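Local coordinates for protein neutral ceramidase (Pseudomonas aeruginosa, PDB 2ZWS) that hydrolyses the N-acyl linkage of ceramides to give sphingosine and free fatty acid, and also catalyses the reverse synthesis, using a zinc ion, at residues A[540-552]-A[615-629]. Numbering follows the deposited sequence.
Sequences VTVAFVTGHPKND and IRHYGNAKNFWTQKI
Phe544 and His617 meet in the interior of the C-terminal beta-sandwich, where strands 540-545 and 615-622 belong to different sheets. The strand axes lie 8.5 Å apart and cross at -36°. His617 CB sits over the centre of the Phe544 ring in a CH-pi contact, 3.5 Å from the ring centroid. The imidazole leaves CB anti to its own backbone N (chi1 168°), which carries it along the strand toward Thr546. Its ND1 is hydrogen-bonded to Phe559 O. Toward Val540 the two segments meet through aliphatic side chains: Val542 CG2 touches Ile615 CG2, and Val540 CG1 touches Ile615 CD1 at 3.9 Å. Past the strand the chain closes in on the other sheet, and Gly547 CA lies 3.3 Å from Asn620 O in a CA-H...O contact.

The rim is looser: Asp552 and Ile629 are partly exposed. Asp552 CB packs on the Asn620 amide, whose OD1 also accepts from Arg554. A water lies between Asn620 OD1 and Asp552 O, within hydrogen-bonding distance of both. Residues 620-629 fall in the region required for correct folding and localization. Asn551 is buried beside this rim. Its ND2 bonds to both Asp515 and Asn620 O; the latter bond is 3.1 Å long and nearly straight (163°), with ND2 above the carbonyl plane.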
# COMPACT_ATOMS: atom_id res chain seq x y z
N VAL A 540 -13.00 -0.91 26.52
CA VAL A 540 -13.05 0.38 27.23
C VAL A 540 -13.30 1.48 26.19
O VAL A 540 -12.58 1.55 25.19
CB VAL A 540 -11.69 0.67 27.95
CG1 VAL A 540 -11.72 2.02 28.71
CG2 VAL A 540 -11.33 -0.46 28.90
N THR A 541 -14.33 2.31 26.41
CA THR A 541 -14.58 3.46 25.51
C THR A 541 -14.63 4.75 26.32
O THR A 541 -15.36 4.87 27.32
CB THR A 541 -15.85 3.29 24.60
OG1 THR A 541 -15.94 4.38 23.64
CG2 THR A 541 -17.10 3.27 25.41
N VAL A 542 -13.81 5.70 25.88
CA VAL A 542 -13.76 7.01 26.50
C VAL A 542 -13.82 8.09 25.41
O VAL A 542 -13.74 7.78 24.21
CB VAL A 542 -12.47 7.20 27.33
CG1 VAL A 542 -12.37 6.13 28.44
CG2 VAL A 542 -11.21 7.21 26.43
N ALA A 543 -13.95 9.36 25.81
CA ALA A 543 -14.08 10.41 24.81
C ALA A 543 -13.64 11.74 25.37
O ALA A 543 -13.85 11.99 26.57
CB ALA A 543 -15.52 10.52 24.29
N PHE A 544 -13.09 12.58 24.49
CA PHE A 544 -12.50 13.89 24.87
C PHE A 544 -12.96 14.98 23.91
O PHE A 544 -13.19 14.72 22.73
CB PHE A 544 -10.99 13.85 24.70
CG PHE A 544 -10.28 12.86 25.57
CD1 PHE A 544 -9.67 13.25 26.77
CD2 PHE A 544 -10.21 11.51 25.19
CE1 PHE A 544 -8.99 12.33 27.54
CE2 PHE A 544 -9.55 10.59 25.98
CZ PHE A 544 -8.93 11.00 27.16
N VAL A 545 -13.06 16.22 24.42
CA VAL A 545 -13.21 17.42 23.56
C VAL A 545 -11.90 17.54 22.78
O VAL A 545 -10.83 17.49 23.38
CB VAL A 545 -13.41 18.68 24.44
CG1 VAL A 545 -13.45 19.93 23.60
CG2 VAL A 545 -14.67 18.56 25.28
N THR A 546 -11.97 17.69 21.46
CA THR A 546 -10.75 17.70 20.66
C THR A 546 -10.73 18.80 19.60
O THR A 546 -11.62 19.67 19.57
CB THR A 546 -10.54 16.33 19.96
OG1 THR A 546 -10.90 15.28 20.85
CG2 THR A 546 -9.09 16.17 19.58
N GLY A 547 -9.69 18.77 18.76
CA GLY A 547 -9.62 19.59 17.55
C GLY A 547 -9.38 18.69 16.34
O GLY A 547 -9.06 17.49 16.47
N HIS A 548 -9.52 19.27 15.16
CA HIS A 548 -9.47 18.53 13.90
C HIS A 548 -8.10 17.85 13.63
O HIS A 548 -7.08 18.51 13.64
CB HIS A 548 -9.75 19.49 12.77
CG HIS A 548 -10.34 18.84 11.56
ND1 HIS A 548 -9.72 17.81 10.88
CD2 HIS A 548 -11.52 19.05 10.93
CE1 HIS A 548 -10.48 17.44 9.87
NE2 HIS A 548 -11.59 18.17 9.88
N PRO A 549 -8.09 16.52 13.36
CA PRO A 549 -6.81 15.85 13.08
C PRO A 549 -6.11 16.35 11.80
O PRO A 549 -4.92 16.08 11.63
CB PRO A 549 -7.19 14.35 12.97
CG PRO A 549 -8.60 14.33 12.72
CD PRO A 549 -9.21 15.56 13.35
N LYS A 550 -6.83 17.05 10.90
CA LYS A 550 -6.14 17.67 9.73
C LYS A 550 -5.11 18.70 10.18
O LYS A 550 -4.19 19.03 9.41
CB LYS A 550 -7.10 18.37 8.75
CG LYS A 550 -7.74 17.47 7.74
CD LYS A 550 -8.74 18.25 6.84
CE LYS A 550 -9.24 17.33 5.76
NZ LYS A 550 -10.20 18.00 4.86
N ASN A 551 -5.25 19.21 11.39
CA ASN A 551 -4.30 20.23 11.89
C ASN A 551 -2.88 19.69 12.07
O ASN A 551 -1.92 20.44 11.89
CB ASN A 551 -4.76 20.79 13.23
CG ASN A 551 -5.99 21.65 13.12
OD1 ASN A 551 -6.20 22.41 12.14
ND2 ASN A 551 -6.85 21.54 14.12
N ASP A 552 -2.74 18.41 12.41
CA ASP A 552 -1.43 17.78 12.62
C ASP A 552 -1.62 16.27 12.50
O ASP A 552 -2.43 15.69 13.22
CB ASP A 552 -0.85 18.18 13.98
CG ASP A 552 0.63 17.85 14.11
OD1 ASP A 552 1.05 16.71 13.82
OD2 ASP A 552 1.40 18.76 14.51
N ILE A 615 -6.33 6.42 30.07
CA ILE A 615 -6.14 6.72 28.65
C ILE A 615 -5.82 8.21 28.49
O ILE A 615 -6.49 9.07 29.08
CB ILE A 615 -7.39 6.28 27.82
CG1 ILE A 615 -7.49 4.75 27.80
CG2 ILE A 615 -7.35 6.86 26.39
CD1 ILE A 615 -8.79 4.19 27.23
N ARG A 616 -4.77 8.51 27.74
CA ARG A 616 -4.39 9.87 27.41
C ARG A 616 -4.69 10.17 25.93
O ARG A 616 -4.43 9.33 25.04
CB ARG A 616 -2.90 10.08 27.71
CG ARG A 616 -2.41 11.48 27.54
CD ARG A 616 -1.08 11.68 28.25
NE ARG A 616 -0.56 13.02 27.99
CZ ARG A 616 0.56 13.51 28.52
NH1 ARG A 616 0.94 14.74 28.22
NH2 ARG A 616 1.29 12.75 29.32
N HIS A 617 -5.20 11.36 25.68
CA HIS A 617 -5.45 11.84 24.33
C HIS A 617 -4.54 13.01 23.98
O HIS A 617 -4.32 13.90 24.81
CB HIS A 617 -6.93 12.25 24.16
CG HIS A 617 -7.22 13.01 22.90
ND1 HIS A 617 -6.91 12.52 21.64
CD2 HIS A 617 -7.86 14.19 22.70
CE1 HIS A 617 -7.32 13.39 20.73
NE2 HIS A 617 -7.88 14.41 21.35
N TYR A 618 -3.98 12.99 22.78
CA TYR A 618 -3.22 14.11 22.22
C TYR A 618 -3.88 14.54 20.92
O TYR A 618 -4.21 13.69 20.10
CB TYR A 618 -1.79 13.66 21.88
CG TYR A 618 -0.98 13.09 23.00
CD1 TYR A 618 -0.05 13.89 23.66
CD2 TYR A 618 -1.09 11.76 23.39
CE1 TYR A 618 0.74 13.38 24.67
CE2 TYR A 618 -0.30 11.23 24.40
CZ TYR A 618 0.61 12.06 25.05
OH TYR A 618 1.42 11.56 26.06
N GLY A 619 -4.08 15.84 20.73
CA GLY A 619 -4.66 16.40 19.51
C GLY A 619 -4.13 17.80 19.24
O GLY A 619 -3.18 18.24 19.89
N ASN A 620 -4.73 18.49 18.27
CA ASN A 620 -4.29 19.83 17.89
C ASN A 620 -5.50 20.64 17.49
O ASN A 620 -6.44 20.10 16.89
CB ASN A 620 -3.27 19.77 16.73
CG ASN A 620 -2.03 18.96 17.08
OD1 ASN A 620 -2.06 17.73 17.00
ND2 ASN A 620 -0.94 19.65 17.50
N ALA A 621 -5.49 21.92 17.85
CA ALA A 621 -6.61 22.81 17.55
C ALA A 621 -6.18 24.07 16.81
O ALA A 621 -5.08 24.56 17.04
CB ALA A 621 -7.34 23.17 18.83
N LYS A 622 -7.03 24.59 15.93
CA LYS A 622 -6.73 25.79 15.12
C LYS A 622 -7.56 27.01 15.60
O LYS A 622 -8.79 26.91 15.74
CB LYS A 622 -7.03 25.53 13.64
CG LYS A 622 -6.65 26.69 12.69
CD LYS A 622 -7.15 26.40 11.27
CE LYS A 622 -6.88 27.55 10.34
NZ LYS A 622 -7.11 27.15 8.90
N ASN A 623 -6.89 28.14 15.82
CA ASN A 623 -7.57 29.40 16.20
C ASN A 623 -8.08 30.13 14.95
O ASN A 623 -7.30 30.34 14.02
CB ASN A 623 -6.58 30.29 16.94
CG ASN A 623 -7.21 31.57 17.52
OD1 ASN A 623 -7.53 32.53 16.79
ND2 ASN A 623 -7.35 31.60 18.83
N PHE A 624 -9.36 30.51 14.91
CA PHE A 624 -9.93 31.13 13.70
C PHE A 624 -9.24 32.44 13.32
O PHE A 624 -8.96 32.72 12.14
CB PHE A 624 -11.43 31.41 13.88
CG PHE A 624 -12.08 32.09 12.70
CD1 PHE A 624 -12.35 31.40 11.52
CD2 PHE A 624 -12.46 33.43 12.77
CE1 PHE A 624 -12.97 32.03 10.43
CE2 PHE A 624 -13.06 34.08 11.70
CZ PHE A 624 -13.33 33.38 10.52
N TRP A 625 -8.94 33.21 14.35
CA TRP A 625 -8.47 34.60 14.23
C TRP A 625 -7.00 34.69 13.82
O TRP A 625 -6.61 35.53 12.97
CB TRP A 625 -8.67 35.33 15.56
CG TRP A 625 -10.11 35.41 15.99
CD1 TRP A 625 -11.01 36.39 15.67
CD2 TRP A 625 -10.83 34.46 16.80
NE1 TRP A 625 -12.24 36.12 16.23
CE2 TRP A 625 -12.16 34.94 16.92
CE3 TRP A 625 -10.49 33.25 17.42
CZ2 TRP A 625 -13.14 34.26 17.65
CZ3 TRP A 625 -11.47 32.57 18.15
CH2 TRP A 625 -12.78 33.08 18.26
N THR A 626 -6.18 33.85 14.44
CA THR A 626 -4.74 33.90 14.23
C THR A 626 -4.26 32.83 13.24
O THR A 626 -3.17 32.93 12.69
CB THR A 626 -3.98 33.71 15.55
OG1 THR A 626 -4.13 32.36 16.00
CG2 THR A 626 -4.48 34.69 16.61
N GLN A 627 -5.11 31.81 13.06
CA GLN A 627 -4.80 30.60 12.30
C GLN A 627 -3.71 29.73 12.95
O GLN A 627 -3.23 28.75 12.35
CB GLN A 627 -4.50 30.92 10.82
CG GLN A 627 -5.70 31.52 10.10
CD GLN A 627 -5.35 32.14 8.76
OE1 GLN A 627 -4.24 31.98 8.27
NE2 GLN A 627 -6.30 32.86 8.17
N LYS A 628 -3.34 30.06 14.19
CA LYS A 628 -2.33 29.28 14.92
C LYS A 628 -2.87 27.90 15.28
O LYS A 628 -4.02 27.77 15.69
CB LYS A 628 -1.87 29.99 16.19
CG LYS A 628 -1.02 29.17 17.18
CD LYS A 628 0.33 28.73 16.63
CE LYS A 628 1.11 27.99 17.71
NZ LYS A 628 1.95 26.89 17.13
N ILE A 629 -2.01 26.88 15.14
CA ILE A 629 -2.36 25.52 15.52
C ILE A 629 -1.59 25.20 16.80
O ILE A 629 -0.38 25.40 16.85
CB ILE A 629 -2.05 24.52 14.37
CG1 ILE A 629 -2.98 24.79 13.16
CG2 ILE A 629 -2.17 23.06 14.90
CD1 ILE A 629 -2.42 24.33 11.84
O HOH W 1 -6.39 16.73 16.63
O HOH W 2 -3.96 16.79 15.27